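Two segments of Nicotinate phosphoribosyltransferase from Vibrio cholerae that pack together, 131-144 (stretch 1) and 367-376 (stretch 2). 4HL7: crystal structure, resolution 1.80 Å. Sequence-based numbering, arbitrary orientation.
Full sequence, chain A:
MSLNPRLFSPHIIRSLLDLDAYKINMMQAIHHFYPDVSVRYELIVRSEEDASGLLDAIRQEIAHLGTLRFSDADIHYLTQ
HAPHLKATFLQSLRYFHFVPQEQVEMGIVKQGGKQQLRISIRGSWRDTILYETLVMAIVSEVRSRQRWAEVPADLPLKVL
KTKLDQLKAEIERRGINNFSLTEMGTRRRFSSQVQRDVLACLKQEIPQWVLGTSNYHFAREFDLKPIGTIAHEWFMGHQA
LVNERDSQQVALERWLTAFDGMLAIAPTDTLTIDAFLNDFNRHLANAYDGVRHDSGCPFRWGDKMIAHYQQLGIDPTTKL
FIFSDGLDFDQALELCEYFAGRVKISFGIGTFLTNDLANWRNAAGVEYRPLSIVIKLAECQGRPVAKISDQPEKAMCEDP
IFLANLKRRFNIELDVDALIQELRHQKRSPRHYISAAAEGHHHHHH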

ATOM      1  N   TYR A 131      11.331  -4.349   0.511  1.00 16.85           N
ATOM      2  CA  TYR A 131      11.060  -5.146   1.729  1.00 17.31           C
ATOM      3  C   TYR A 131       9.622  -5.033   2.179  1.00 16.84           C
ATOM      4  O   TYR A 131       9.048  -6.001   2.593  1.00 16.98           O
ATOM      5  CB  TYR A 131      11.925  -4.731   2.956  1.00 16.11           C
ATOM      6  CG  TYR A 131      13.310  -5.382   3.016  1.00 16.32           C
ATOM      7  CD1 TYR A 131      14.461  -4.629   2.859  1.00 16.25           C
ATOM      8  CD2 TYR A 131      13.428  -6.735   3.225  1.00 16.42           C
ATOM      9  CE1 TYR A 131      15.720  -5.212   2.912  1.00 17.08           C
ATOM     10  CE2 TYR A 131      14.678  -7.343   3.286  1.00 18.29           C
ATOM     11  CZ  TYR A 131      15.808  -6.590   3.145  1.00 17.45           C
ATOM     12  OH  TYR A 131      17.056  -7.196   3.240  1.00 18.93           O
ATOM     13  N   GLU A 132       9.093  -3.804   2.171  1.00 16.42           N
ATOM     14  CA  GLU A 132       7.841  -3.504   2.880  1.00 17.33           C
ATOM     15  C   GLU A 132       6.768  -4.569   2.775  1.00 16.74           C
ATOM     16  O   GLU A 132       6.306  -5.074   3.830  1.00 16.68           O
ATOM     17  CB  GLU A 132       7.266  -2.131   2.388  1.00 19.15           C
ATOM     18  CG  GLU A 132       5.888  -1.817   2.939  1.00 19.77           C
ATOM     19  CD  GLU A 132       5.395  -0.445   2.511  1.00 23.57           C
ATOM     20  OE1 GLU A 132       6.222   0.352   2.049  1.00 22.01           O
ATOM     21  OE2 GLU A 132       4.188  -0.170   2.727  1.00 24.51           O
ATOM     22  N   THR A 133       6.301  -4.886   1.562  1.00 15.34           N
ATOM     23  CA  THR A 133       5.148  -5.813   1.458  1.00 15.50           C
ATOM     24  C   THR A 133       5.589  -7.237   1.690  1.00 15.94           C
ATOM     25  O   THR A 133       4.761  -8.065   2.008  1.00 17.71           O
ATOM     26  CB  THR A 133       4.273  -5.701   0.166  1.00 16.24           C
ATOM     27  OG1 THR A 133       4.928  -6.246  -0.971  1.00 15.65           O
ATOM     28  CG2 THR A 133       3.820  -4.226  -0.052  1.00 16.67           C
ATOM     29  N   LEU A 134       6.869  -7.547   1.401  1.00 15.52           N
ATOM     30  CA  LEU A 134       7.369  -8.905   1.647  1.00 16.36           C
ATOM     31  C   LEU A 134       7.385  -9.161   3.153  1.00 17.32           C
ATOM     32  O   LEU A 134       6.984 -10.235   3.619  1.00 17.67           O
ATOM     33  CB  LEU A 134       8.792  -9.102   1.085  1.00 18.22           C
ATOM     34  CG  LEU A 134       8.920  -8.829  -0.412  1.00 16.74           C
ATOM     35  CD1 LEU A 134      10.397  -8.838  -0.854  1.00 17.61           C
ATOM     36  CD2 LEU A 134       8.049  -9.790  -1.214  1.00 19.12           C
ATOM     37  N   VAL A 135       7.891  -8.184   3.903  1.00 16.40           N
ATOM     38  CA  VAL A 135       7.956  -8.333   5.353  1.00 17.44           C
ATOM     39  C   VAL A 135       6.535  -8.371   5.914  1.00 18.19           C
ATOM     40  O   VAL A 135       6.233  -9.198   6.742  1.00 18.74           O
ATOM     41  CB  VAL A 135       8.823  -7.215   6.035  1.00 17.29           C
ATOM     42  CG1 VAL A 135       8.735  -7.317   7.577  1.00 18.15           C
ATOM     43  CG2 VAL A 135      10.295  -7.309   5.581  1.00 17.99           C
HETATM   44  N   MSE A 136       5.645  -7.505   5.431  1.00 17.31           N
HETATM   45  CA  MSE A 136       4.238  -7.506   5.987  1.00 17.43           C
HETATM   46  C   MSE A 136       3.579  -8.811   5.714  1.00 18.22           C
HETATM   47  O   MSE A 136       2.973  -9.364   6.609  1.00 17.76           O
HETATM   48  CB  MSE A 136       3.458  -6.297   5.435  1.00 17.63           C
HETATM   49  CG  MSE A 136       4.063  -5.079   6.053  1.00 18.58           C
HETATM   50 SE   MSE A 136       3.194  -3.508   5.204  1.00 23.88          SE
HETATM   51  CE  MSE A 136       1.417  -3.701   6.053  1.00 20.84           C
ATOM     52  N   ALA A 137       3.792  -9.386   4.503  1.00 19.27           N
ATOM     53  CA  ALA A 137       3.160 -10.676   4.088  1.00 17.90           C
ATOM     54  C   ALA A 137       3.676 -11.844   4.885  1.00 19.19           C
ATOM     55  O   ALA A 137       2.923 -12.796   5.217  1.00 17.95           O
ATOM     56  CB  ALA A 137       3.324 -10.937   2.594  1.00 18.94           C
ATOM     57  N   ILE A 138       4.966 -11.756   5.203  1.00 19.02           N
ATOM     58  CA  ILE A 138       5.618 -12.769   6.000  1.00 20.68           C
ATOM     59  C   ILE A 138       5.063 -12.713   7.428  1.00 19.86           C
ATOM     60  O   ILE A 138       4.696 -13.721   7.963  1.00 20.25           O
ATOM     61  CB  ILE A 138       7.160 -12.515   6.018  1.00 19.72           C
ATOM     62  CG1 ILE A 138       7.795 -13.062   4.710  1.00 19.52           C
ATOM     63  CG2 ILE A 138       7.795 -13.189   7.263  1.00 20.42           C
ATOM     64  CD1 ILE A 138       9.204 -12.480   4.456  1.00 19.27           C
ATOM     65  N   VAL A 139       5.052 -11.535   8.047  1.00 19.96           N
ATOM     66  CA  VAL A 139       4.551 -11.448   9.433  1.00 22.06           C
ATOM     67  C   VAL A 139       3.088 -11.895   9.517  1.00 21.11           C
ATOM     68  O   VAL A 139       2.740 -12.671  10.375  1.00 21.71           O
ATOM     69  CB  VAL A 139       4.695 -10.041  10.055  1.00 21.38           C
ATOM     70  CG1 VAL A 139       4.119  -9.999  11.484  1.00 24.78           C
ATOM     71  CG2 VAL A 139       6.171  -9.630  10.116  1.00 22.10           C
ATOM     72  N   SER A 140       2.263 -11.418   8.582  1.00 21.24           N
ATOM     73  CA  SER A 140       0.878 -11.910   8.474  1.00 21.02           C
ATOM     74  C   SER A 140       0.744 -13.401   8.396  1.00 21.61           C
ATOM     75  O   SER A 140       0.037 -14.009   9.236  1.00 20.74           O
ATOM     76  CB  SER A 140       0.115 -11.224   7.310  1.00 20.51           C
ATOM     77  OG  SER A 140      -1.272 -11.541   7.432  1.00 23.74           O
ATOM     78  N   GLU A 141       1.428 -14.014   7.429  1.00 20.32           N
ATOM     79  CA  GLU A 141       1.302 -15.449   7.205  1.00 20.87           C
ATOM     80  C   GLU A 141       1.922 -16.342   8.302  1.00 22.34           C
ATOM     81  O   GLU A 141       1.407 -17.448   8.558  1.00 23.97           O
ATOM     82  CB  GLU A 141       1.817 -15.861   5.816  1.00 20.67           C
ATOM     83  CG  GLU A 141       1.580 -17.355   5.602  1.00 21.60           C
ATOM     84  CD  GLU A 141       1.633 -17.810   4.176  1.00 22.30           C
ATOM     85  OE1 GLU A 141       1.708 -19.047   3.986  1.00 25.68           O
ATOM     86  OE2 GLU A 141       1.638 -16.969   3.255  1.00 22.34           O
ATOM     87  N   VAL A 142       3.074 -15.936   8.858  1.00 21.54           N
ATOM     88  CA  VAL A 142       3.631 -16.663   9.986  1.00 23.58           C
ATOM     89  C   VAL A 142       2.629 -16.720  11.132  1.00 22.88           C
ATOM     90  O   VAL A 142       2.372 -17.800  11.719  1.00 25.37           O
ATOM     91  CB  VAL A 142       4.965 -16.049  10.440  1.00 22.59           C
ATOM     92  CG1 VAL A 142       5.377 -16.588  11.805  1.00 23.47           C
ATOM     93  CG2 VAL A 142       6.042 -16.357   9.404  1.00 24.35           C
ATOM     94  N   ARG A 143       1.976 -15.595  11.380  1.00 22.94           N
ATOM     95  CA  ARG A 143       0.956 -15.538  12.424  1.00 24.69           C
ATOM     96  C   ARG A 143      -0.210 -16.489  12.098  1.00 24.53           C
ATOM     97  O   ARG A 143      -0.699 -17.201  12.974  1.00 25.48           O
ATOM     98  CB  ARG A 143       0.473 -14.085  12.587  1.00 25.27           C
ATOM     99  CG  ARG A 143      -0.487 -13.854  13.737  1.00 27.64           C
ATOM    100  CD  ARG A 143      -1.927 -13.735  13.234  1.00 29.51           C
ATOM    101  NE  ARG A 143      -2.808 -13.076  14.215  1.00 29.10           N
ATOM    102  CZ  ARG A 143      -4.032 -12.632  13.939  1.00 29.10           C
ATOM    103  NH1 ARG A 143      -4.539 -12.779  12.715  1.00 25.65           N
ATOM    104  NH2 ARG A 143      -4.737 -12.010  14.880  1.00 29.36           N
ATOM    105  N   SER A 144      -0.658 -16.489  10.846  1.00 22.58           N
ATOM    106  CA  SER A 144      -1.662 -17.445  10.417  1.00 21.86           C
ATOM    107  C   SER A 144      -1.241 -18.879  10.675  1.00 22.71           C
ATOM    108  O   SER A 144      -1.996 -19.630  11.297  1.00 23.73           O
ATOM    109  CB  SER A 144      -2.035 -17.272   8.934  1.00 20.92           C
ATOM    110  OG  SER A 144      -2.501 -15.927   8.703  1.00 19.85           O
ATOM    111  N   GLU A 367     -12.808 -14.676  18.356  1.00 29.86           N
ATOM    112  CA  GLU A 367     -13.104 -14.227  16.968  1.00 32.79           C
ATOM    113  C   GLU A 367     -11.836 -13.846  16.200  1.00 31.62           C
ATOM    114  O   GLU A 367     -10.975 -13.093  16.709  1.00 32.75           O
ATOM    115  CB  GLU A 367     -14.026 -13.009  16.921  1.00 33.28           C
ATOM    116  CG  GLU A 367     -15.491 -13.301  17.205  1.00 43.07           C
ATOM    117  CD  GLU A 367     -16.267 -12.019  17.428  1.00 45.06           C
ATOM    118  OE1 GLU A 367     -16.803 -11.485  16.448  1.00 46.33           O
ATOM    119  OE2 GLU A 367     -16.295 -11.526  18.579  1.00 56.64           O
ATOM    120  N   TYR A 368     -11.731 -14.365  14.977  1.00 28.20           N
ATOM    121  CA  TYR A 368     -10.582 -14.070  14.146  1.00 27.06           C
ATOM    122  C   TYR A 368     -10.586 -12.607  13.763  1.00 26.13           C
ATOM    123  O   TYR A 368     -11.619 -12.089  13.365  1.00 25.55           O
ATOM    124  CB  TYR A 368     -10.605 -14.902  12.872  1.00 25.68           C
ATOM    125  CG  TYR A 368      -9.441 -14.546  12.008  1.00 23.10           C
ATOM    126  CD1 TYR A 368      -8.150 -15.027  12.330  1.00 23.63           C
ATOM    127  CD2 TYR A 368      -9.588 -13.676  10.906  1.00 23.68           C
ATOM    128  CE1 TYR A 368      -7.035 -14.656  11.563  1.00 21.47           C
ATOM    129  CE2 TYR A 368      -8.474 -13.300  10.147  1.00 22.53           C
ATOM    130  CZ  TYR A 368      -7.212 -13.797  10.481  1.00 21.86           C
ATOM    131  OH  TYR A 368      -6.120 -13.428   9.733  1.00 21.34           O
ATOM    132  N   ARG A 369      -9.418 -11.947  13.835  1.00 25.74           N
ATOM    133  CA  ARG A 369      -9.204 -10.614  13.241  1.00 26.11           C
ATOM    134  C   ARG A 369      -7.791 -10.670  12.568  1.00 24.66           C
ATOM    135  O   ARG A 369      -6.923 -11.384  13.052  1.00 23.75           O
ATOM    136  CB  ARG A 369      -9.224  -9.510  14.325  1.00 29.52           C
ATOM    137  CG  ARG A 369     -10.647  -9.127  14.822  1.00 36.75           C
ATOM    138  CD  ARG A 369     -10.638  -8.578  16.253  1.00 40.33           C
ATOM    139  N   PRO A 370      -7.594  -9.948  11.471  1.00 24.56           N
ATOM    140  CA  PRO A 370      -6.244  -9.857  10.866  1.00 23.72           C
ATOM    141  C   PRO A 370      -5.246  -9.281  11.855  1.00 25.50           C
ATOM    142  O   PRO A 370      -5.649  -8.572  12.793  1.00 26.14           O
ATOM    143  CB  PRO A 370      -6.435  -8.844   9.705  1.00 23.01           C
ATOM    144  CG  PRO A 370      -7.879  -8.942   9.369  1.00 26.04           C
ATOM    145  CD  PRO A 370      -8.613  -9.241  10.663  1.00 24.54           C
ATOM    146  N   LEU A 371      -3.948  -9.536  11.618  1.00 25.37           N
ATOM    147  CA  LEU A 371      -2.881  -8.965  12.450  1.00 28.32           C
ATOM    148  C   LEU A 371      -2.849  -7.470  12.209  1.00 28.39           C
ATOM    149  O   LEU A 371      -2.927  -7.009  11.077  1.00 29.38           O
ATOM    150  CB  LEU A 371      -1.524  -9.569  12.072  1.00 30.52           C
ATOM    151  CG  LEU A 371      -0.296  -9.170  12.920  1.00 34.86           C
ATOM    152  CD1 LEU A 371      -0.694  -8.477  14.232  1.00 39.60           C
ATOM    153  CD2 LEU A 371       0.559 -10.393  13.206  1.00 31.86           C
ATOM    154  N   SER A 372      -2.686  -6.729  13.283  1.00 30.13           N
ATOM    155  CA  SER A 372      -2.585  -5.268  13.239  1.00 35.27           C
ATOM    156  C   SER A 372      -1.134  -4.974  12.945  1.00 32.59           C
ATOM    157  O   SER A 372      -0.240  -5.355  13.755  1.00 35.85           O
ATOM    158  CB  SER A 372      -2.910  -4.712  14.634  1.00 37.96           C
ATOM    159  OG  SER A 372      -3.821  -5.578  15.318  1.00 43.96           O
ATOM    160  N   ILE A 373      -0.869  -4.363  11.818  1.00 31.65           N
ATOM    161  CA  ILE A 373       0.530  -4.083  11.450  1.00 32.82           C
ATOM    162  C   ILE A 373       0.660  -2.829  10.619  1.00 33.02           C
ATOM    163  O   ILE A 373      -0.076  -2.600   9.647  1.00 33.46           O
ATOM    164  CB  ILE A 373       1.246  -5.270  10.758  1.00 35.64           C
ATOM    165  CG1 ILE A 373       2.674  -4.900  10.395  1.00 34.45           C
ATOM    166  CG2 ILE A 373       0.550  -5.706   9.478  1.00 32.24           C
ATOM    167  CD1 ILE A 373       3.528  -6.099  10.003  1.00 36.61           C
ATOM    168  N   VAL A 374       1.642  -2.028  10.996  1.00 31.20           N
ATOM    169  CA  VAL A 374       1.844  -0.786  10.323  1.00 31.28           C
ATOM    170  C   VAL A 374       3.305  -0.636   9.953  1.00 26.40           C
ATOM    171  O   VAL A 374       4.202  -1.072  10.662  1.00 24.54           O
ATOM    172  CB  VAL A 374       1.421   0.390  11.233  1.00 32.49           C
ATOM    173  CG1 VAL A 374       1.824   1.721  10.593  1.00 32.48           C
ATOM    174  CG2 VAL A 374      -0.092   0.310  11.553  1.00 36.17           C
ATOM    175  N   ILE A 375       3.525  -0.002   8.836  1.00 31.53           N
ATOM    176  CA  ILE A 375       4.861   0.393   8.490  1.00 28.08           C
ATOM    177  C   ILE A 375       4.910   1.901   8.226  1.00 28.40           C
ATOM    178  O   ILE A 375       3.913   2.527   7.776  1.00 25.94           O
ATOM    179  CB  ILE A 375       5.346  -0.372   7.272  1.00 30.16           C
ATOM    180  CG1 ILE A 375       6.793   0.050   6.983  1.00 29.93           C
ATOM    181  CG2 ILE A 375       4.381  -0.134   6.095  1.00 32.95           C
ATOM    182  CD1 ILE A 375       7.499  -0.734   5.932  1.00 28.18           C
ATOM    183  N   LYS A 376       6.063   2.487   8.492  1.00 24.88           N
ATOM    184  CA  LYS A 376       6.275   3.836   8.082  1.00 22.59           C
ATOM    185  C   LYS A 376       7.701   4.079   7.642  1.00 19.28           C
ATOM    186  O   LYS A 376       8.635   3.480   8.184  1.00 17.09           O
ATOM    187  CB  LYS A 376       5.857   4.832   9.193  1.00 27.42           C
ATOM    188  CG  LYS A 376       6.636   4.758  10.493  1.00 29.28           C
TER
HETATM  189  O   HOH W   1      -3.180 -11.637   9.701  1.00 22.01           O
HETATM  190  O   HOH W   2      -3.618 -14.102  10.397  1.00 24.31           O

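The most unusual feature of this contact is a single carbonyl oxygen gripped by both terminal nitrogens of one arginine. R143 NH1 donates to R369 O at 2.8 Å and R143 NH2 donates to the same R369 O at 2.9 Å, so the acceptor lies at the edge of the guanidinium, near its plane. Arginine suits the place: its CA-to-CB bond points toward the other stretch, the side chain is long enough to reach R369 O, and its two terminal nitrogens, NH1 and NH2, can converge on one backbone oxygen. L371 N lies over one face of the guanidinium; as two donors, R143 NH1 and L371 N, 3.5 Å apart, do not bond.

Two waters extend this polar end. One accepts from R143 NH1 (2.8 Å to its O) and donates to S144 OG and Y368 OH, each 2.7 Å from the water O. The other accepts from L371 N at 2.9 Å from its O and donates to S140 OG at 3.0 Å. Each serine hydroxyl thus accepts a hydrogen bond from a water.

Beyond this end the contact becomes mainly apolar. The helix runs nearly antiparallel to the strand carrying I373 and I375, at 165°, with axes 9.9 Å apart at their closest. The alternation of an extended chain turns L371, I373 and I375 toward the helix and S372, V374 and K376 away, while the helix offers M136, V139 and R143 at intervals of three and four residues. V139 CG1 meets L371 CD2 at 4.0 Å, and V139 CB meets I373 CD1 at 4.1 Å; valine's compact side chain packs against both. The flexible selenomethionine M136 reaches both isoleucines, with CE 4.1 Å from I373 CG2 and SE 3.7 Å from I375 CG2. E132 OE2 lies 3.4 Å from I375 CG2, its carboxylate oxygens hydrogen-bonded elsewhere in the structure. Even R143 contributes its aliphatic part, CG lying 3.7 Å from L371 CD2. In all, 573 Å², both sides summed, is buried between the stretches.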